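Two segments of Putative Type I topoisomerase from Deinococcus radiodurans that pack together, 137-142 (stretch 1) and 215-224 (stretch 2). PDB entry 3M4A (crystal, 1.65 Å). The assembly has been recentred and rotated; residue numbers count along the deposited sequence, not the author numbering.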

# COMPACT_ATOMS: atom_id res chain seq x y z
N ARG A 137 -7.47 -5.39 -3.19
CA ARG A 137 -8.52 -4.66 -2.49
C ARG A 137 -8.73 -5.29 -1.12
O ARG A 137 -8.52 -6.49 -0.94
CB ARG A 137 -9.83 -4.74 -3.28
CG ARG A 137 -9.79 -4.17 -4.68
CD ARG A 137 -11.13 -4.43 -5.33
NE ARG A 137 -11.28 -3.92 -6.68
CZ ARG A 137 -10.93 -4.57 -7.78
NH1 ARG A 137 -10.36 -5.76 -7.74
NH2 ARG A 137 -11.16 -4.00 -8.95
N VAL A 138 -9.17 -4.52 -0.14
CA VAL A 138 -9.39 -5.05 1.20
C VAL A 138 -10.65 -5.94 1.28
O VAL A 138 -10.65 -6.99 1.91
CB VAL A 138 -9.45 -3.91 2.26
CG1 VAL A 138 -9.91 -4.46 3.60
CG2 VAL A 138 -8.08 -3.21 2.40
N GLY A 139 -11.72 -5.50 0.61
CA GLY A 139 -13.00 -6.21 0.62
C GLY A 139 -13.77 -5.95 1.90
O GLY A 139 -13.32 -5.21 2.78
N SER A 140 -14.96 -6.54 1.99
CA SER A 140 -15.78 -6.47 3.21
C SER A 140 -16.71 -7.68 3.27
O SER A 140 -17.08 -8.22 2.24
CB SER A 140 -16.58 -5.17 3.26
OG SER A 140 -17.68 -5.19 2.37
N ASP A 141 -17.08 -8.09 4.49
CA ASP A 141 -17.92 -9.28 4.69
C ASP A 141 -19.30 -9.12 4.07
O ASP A 141 -19.81 -10.04 3.43
CB ASP A 141 -18.11 -9.58 6.19
CG ASP A 141 -16.90 -10.21 6.83
OD1 ASP A 141 -15.84 -10.28 6.19
OD2 ASP A 141 -17.00 -10.61 8.01
N ILE A 142 -19.92 -7.97 4.30
CA ILE A 142 -21.28 -7.74 3.81
C ILE A 142 -21.29 -7.73 2.28
O ILE A 142 -22.16 -8.35 1.67
CB ILE A 142 -21.88 -6.44 4.40
CG1 ILE A 142 -22.25 -6.69 5.86
CG2 ILE A 142 -23.10 -5.99 3.59
CD1 ILE A 142 -22.63 -5.44 6.65
N ARG A 215 -9.84 -16.38 15.89
CA ARG A 215 -10.85 -15.55 15.21
C ARG A 215 -10.30 -15.00 13.90
O ARG A 215 -9.09 -15.02 13.67
CB ARG A 215 -11.31 -14.40 16.11
CG ARG A 215 -10.21 -13.42 16.50
CD ARG A 215 -10.73 -12.26 17.37
NE ARG A 215 -9.66 -11.31 17.68
CZ ARG A 215 -9.22 -10.37 16.85
NH1 ARG A 215 -9.76 -10.24 15.64
NH2 ARG A 215 -8.25 -9.55 17.22
N ARG A 216 -11.20 -14.47 13.07
CA ARG A 216 -10.81 -13.84 11.81
C ARG A 216 -10.36 -12.40 12.01
O ARG A 216 -10.81 -11.71 12.93
CB ARG A 216 -11.98 -13.80 10.84
CG ARG A 216 -12.34 -15.10 10.20
CD ARG A 216 -13.54 -14.92 9.30
NE ARG A 216 -13.27 -13.90 8.29
CZ ARG A 216 -14.19 -13.22 7.61
NH1 ARG A 216 -15.49 -13.46 7.79
NH2 ARG A 216 -13.81 -12.30 6.74
N ILE A 217 -9.49 -11.93 11.12
CA ILE A 217 -9.28 -10.50 10.94
C ILE A 217 -10.25 -10.02 9.85
O ILE A 217 -10.15 -10.43 8.69
CB ILE A 217 -7.84 -10.17 10.49
CG1 ILE A 217 -6.81 -10.70 11.49
CG2 ILE A 217 -7.70 -8.67 10.27
CD1 ILE A 217 -6.94 -10.11 12.91
N HIS A 218 -11.18 -9.15 10.24
CA HIS A 218 -12.15 -8.57 9.32
C HIS A 218 -11.66 -7.22 8.80
O HIS A 218 -10.74 -6.62 9.35
CB HIS A 218 -13.50 -8.38 10.03
CG HIS A 218 -14.10 -9.66 10.54
ND1 HIS A 218 -15.05 -10.37 9.84
CD2 HIS A 218 -13.90 -10.34 11.70
CE1 HIS A 218 -15.40 -11.43 10.54
NE2 HIS A 218 -14.72 -11.44 11.67
N SER A 219 -12.31 -6.73 7.75
CA SER A 219 -11.95 -5.45 7.14
C SER A 219 -11.91 -4.27 8.12
O SER A 219 -11.00 -3.45 8.06
CB SER A 219 -12.89 -5.13 5.96
OG SER A 219 -14.24 -4.98 6.38
N THR A 220 -12.88 -4.16 9.02
CA THR A 220 -12.89 -3.03 9.96
C THR A 220 -11.62 -2.96 10.81
O THR A 220 -11.02 -1.89 10.95
CB THR A 220 -14.13 -3.07 10.86
OG1 THR A 220 -15.30 -3.12 10.04
CG2 THR A 220 -14.17 -1.82 11.78
N GLU A 221 -11.20 -4.10 11.33
CA GLU A 221 -9.99 -4.20 12.15
C GLU A 221 -8.74 -3.85 11.32
O GLU A 221 -7.89 -3.09 11.78
CB GLU A 221 -9.87 -5.58 12.77
CG GLU A 221 -8.84 -5.64 13.86
CD GLU A 221 -8.72 -6.99 14.52
OE1 GLU A 221 -9.41 -7.93 14.08
OE2 GLU A 221 -7.92 -7.09 15.48
N LEU A 222 -8.64 -4.39 10.11
CA LEU A 222 -7.51 -4.08 9.24
C LEU A 222 -7.48 -2.61 8.88
O LEU A 222 -6.43 -1.98 8.89
CB LEU A 222 -7.51 -4.92 7.96
CG LEU A 222 -6.35 -4.64 6.98
CD1 LEU A 222 -4.98 -4.82 7.64
CD2 LEU A 222 -6.47 -5.55 5.75
N ASN A 223 -8.64 -2.05 8.55
CA ASN A 223 -8.68 -0.63 8.22
C ASN A 223 -8.25 0.27 9.39
O ASN A 223 -7.64 1.30 9.17
CB ASN A 223 -10.06 -0.22 7.68
CG ASN A 223 -10.30 -0.71 6.24
OD1 ASN A 223 -9.36 -0.81 5.44
ND2 ASN A 223 -11.54 -1.02 5.92
N ALA A 224 -8.54 -0.14 10.63
CA ALA A 224 -8.05 0.59 11.82
C ALA A 224 -6.54 0.53 11.97
O ALA A 224 -5.89 1.51 12.35
CB ALA A 224 -8.74 0.05 13.09
O HOH W 1 -13.14 -2.46 3.33
O HOH W 2 -13.91 -8.33 6.02
O HOH W 3 -16.38 -6.56 6.98

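Stretch 1 meets stretch 2 first at Val138, whose CA-to-CB bond points toward the other segment. Val138 CG1 lies 3.9 Å from Ser219 CB and 4.2 Å from Leu222 CD2, and both Val138 methyls, CG1 and CG2, are 4.1 Å from Asn223 OD1, so the branched side chain rests against one turn of the helix that begins at Ser219. Gly139, whose positive phi favours glycine, contributes its backbone: the carbonyl O sits 3.2 Å from Ser219 CB and accepts a hydrogen bond from water 1 (2.8 Å), which in turn accepts a weak one from Asn223 ND2 (3.4 Å). The nearest CA pair across the contact is Ser140 CA and Ser219 CA, 5.6 Å apart. The CA-to-CB bond of Ser140 points sideways, and its side chain caps a backbone N just past the stretch.

Asp141 makes all the direct hydrogen bonds between the stretches. Asp141 OD1 forms a salt bridge with Arg216 NH2 (2.9 Å), supplemented by a weak hydrogen bond from Arg216 NH1 to Asp141 OD2 (3.2 Å). Asp141 OD2 also accepts a hydrogen bond from His218 ND1 (2.7 Å), lying near the plane of the imidazole, so the carboxylate joins residues from the strand and the helix N-cap. Water 2 extends this network, donating to Asp141 OD1 (2.7 Å) and accepting from Ser219 N (2.8 Å). Ile142 makes no contact with stretch 2.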